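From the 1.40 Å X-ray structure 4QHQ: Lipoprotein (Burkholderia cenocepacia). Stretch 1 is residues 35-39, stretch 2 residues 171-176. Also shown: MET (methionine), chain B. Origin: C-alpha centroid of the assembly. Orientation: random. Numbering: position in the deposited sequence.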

# COMPACT_ATOMS: atom_id res chain seq x y z
N PHE A 35 11.07 -4.39 -7.15
CA PHE A 35 11.48 -3.02 -6.95
C PHE A 35 11.50 -2.79 -5.45
O PHE A 35 10.76 -3.44 -4.71
CB PHE A 35 10.49 -2.06 -7.62
CG PHE A 35 10.47 -2.15 -9.11
CD1 PHE A 35 9.72 -3.12 -9.76
CD2 PHE A 35 11.20 -1.26 -9.88
CE1 PHE A 35 9.69 -3.21 -11.14
CE2 PHE A 35 11.19 -1.34 -11.27
CZ PHE A 35 10.44 -2.32 -11.90
N ASN A 36 12.35 -1.87 -5.00
CA ASN A 36 12.52 -1.66 -3.58
C ASN A 36 11.46 -0.75 -2.97
O ASN A 36 11.20 -0.82 -1.78
CB ASN A 36 13.91 -1.09 -3.29
N ASP A 37 10.87 0.12 -3.79
CA ASP A 37 9.85 1.04 -3.30
C ASP A 37 8.76 1.31 -4.35
O ASP A 37 8.73 0.67 -5.40
CB ASP A 37 10.46 2.33 -2.75
CG ASP A 37 11.28 3.09 -3.78
OD1 ASP A 37 10.94 3.04 -4.98
OD2 ASP A 37 12.27 3.74 -3.38
N TYR A 38 7.88 2.28 -4.07
CA TYR A 38 6.68 2.49 -4.87
C TYR A 38 6.94 3.31 -6.11
O TYR A 38 6.06 3.43 -6.96
CB TYR A 38 5.63 3.27 -4.06
CG TYR A 38 5.07 2.60 -2.82
CD1 TYR A 38 5.05 1.22 -2.69
CD2 TYR A 38 4.54 3.37 -1.79
CE1 TYR A 38 4.52 0.61 -1.55
CE2 TYR A 38 4.02 2.79 -0.67
CZ TYR A 38 4.00 1.42 -0.55
OH TYR A 38 3.47 0.87 0.59
N VAL A 39 8.14 3.89 -6.21
CA VAL A 39 8.39 5.00 -7.13
C VAL A 39 8.41 4.60 -8.60
O VAL A 39 7.90 5.33 -9.46
CB VAL A 39 9.72 5.72 -6.77
CG1 VAL A 39 10.03 6.84 -7.76
CG2 VAL A 39 9.65 6.27 -5.35
N ILE A 171 2.60 3.27 8.96
CA ILE A 171 3.46 2.53 8.03
C ILE A 171 2.66 1.56 7.18
O ILE A 171 1.89 0.76 7.72
CB ILE A 171 4.55 1.73 8.78
CG1 ILE A 171 5.33 2.63 9.74
CG2 ILE A 171 5.52 1.04 7.81
CD1 ILE A 171 6.45 1.90 10.48
N ASN A 172 2.82 1.66 5.87
CA ASN A 172 2.20 0.72 4.94
C ASN A 172 2.53 -0.72 5.28
O ASN A 172 3.66 -1.05 5.62
CB ASN A 172 2.61 1.00 3.49
CG ASN A 172 2.07 2.31 2.97
OD1 ASN A 172 0.97 2.37 2.39
ND2 ASN A 172 2.83 3.37 3.16
N THR A 173 1.53 -1.58 5.19
CA THR A 173 1.68 -2.95 5.63
C THR A 173 2.81 -3.73 4.93
O THR A 173 3.51 -4.49 5.57
CB THR A 173 0.33 -3.67 5.58
OG1 THR A 173 -0.50 -3.15 6.64
CG2 THR A 173 0.48 -5.17 5.74
N ASN A 174 3.02 -3.50 3.63
CA ASN A 174 4.11 -4.22 2.94
C ASN A 174 5.47 -3.93 3.59
O ASN A 174 6.27 -4.83 3.79
CB ASN A 174 4.12 -3.95 1.43
CG ASN A 174 4.40 -2.51 1.10
OD1 ASN A 174 3.55 -1.64 1.27
ND2 ASN A 174 5.62 -2.24 0.66
N TYR A 175 5.69 -2.67 3.93
CA TYR A 175 6.94 -2.28 4.57
C TYR A 175 7.00 -2.73 6.03
O TYR A 175 8.06 -3.12 6.52
CB TYR A 175 7.15 -0.76 4.48
CG TYR A 175 7.36 -0.28 3.05
CD1 TYR A 175 8.34 -0.86 2.24
CD2 TYR A 175 6.62 0.77 2.54
CE1 TYR A 175 8.54 -0.41 0.95
CE2 TYR A 175 6.81 1.21 1.24
CZ TYR A 175 7.77 0.63 0.47
OH TYR A 175 7.99 1.06 -0.83
N ALA A 176 5.87 -2.65 6.73
CA ALA A 176 5.81 -3.11 8.12
C ALA A 176 6.15 -4.59 8.20
O ALA A 176 7.00 -4.99 9.00
CB ALA A 176 4.44 -2.84 8.72
N MET B . 0.56 -2.40 -0.48
CA MET B . 0.45 -0.98 -0.14
C MET B . -0.75 -0.74 0.76
O MET B . -1.79 -1.33 0.53
CB MET B . 0.33 -0.15 -1.42
CG MET B . 0.25 1.37 -1.18
SD MET B . 0.06 2.29 -2.72
CE MET B . 1.64 2.01 -3.52
OXT MET B . -0.67 0.03 1.74
O HOH W 1 7.86 3.80 -1.46

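The ring of Tyr38 is held between a ligand and a second tyrosine: CE of the bound methionine lies over one face, 3.6 Å from Tyr38 CG, while Tyr175 CE2 lies over the opposite face, 3.3 Å from Tyr38 CZ. The two tyrosine rings do not lie flat on each other; their centroids are 4.9 Å apart and their planes meet at 39°, an oblique pairing that still brings apolar ring carbons into van der Waals contact.

The backbones themselves stay well apart. The nearest CA atoms, those of Asp37 and Tyr175, are 9.0 Å from each other, so side chains must span the gap. Stretch 1 has no regular helix or strand here, whereas residues 173-176 begin a helix, with Ala176 N donating to Asn172 O at 2.9 Å. From stretch 2 the CA-to-CB bonds of Asn172, Asn174 and Tyr175 point toward stretch 1. That of Tyr38 points sideways, but with chi1 at -64° (m) the far end of its side chain comes nearer stretch 2.

At that end, Tyr38 OH donates a short hydrogen bond, 2.6 Å, to Asn174 OD1. The acceptor sits at the ring edge, near the ring plane, where a phenolic proton is readily directed. Tyr38 OH also approaches Asn172 CB at 3.0 Å.

Tyr175 reaches back with its own hydroxyl, and Tyr175 OH lies 3.1 Å from Asp37 CA. Water 1 joins this hydroxyl to the loop: it accepts from Tyr38 N at 3.0 Å and hydrogen-bonds with Tyr175 OH at 2.8 Å. The loop has an internal tie as well, because Val39 N donates to Asp37 OD1 at 3.2 Å with an angle of 160°, engaging the carboxylate within its own stretch. In total, the contact buries 224 Å², counted over both sides, with Tyr38 and Tyr175 the most heavily covered residues.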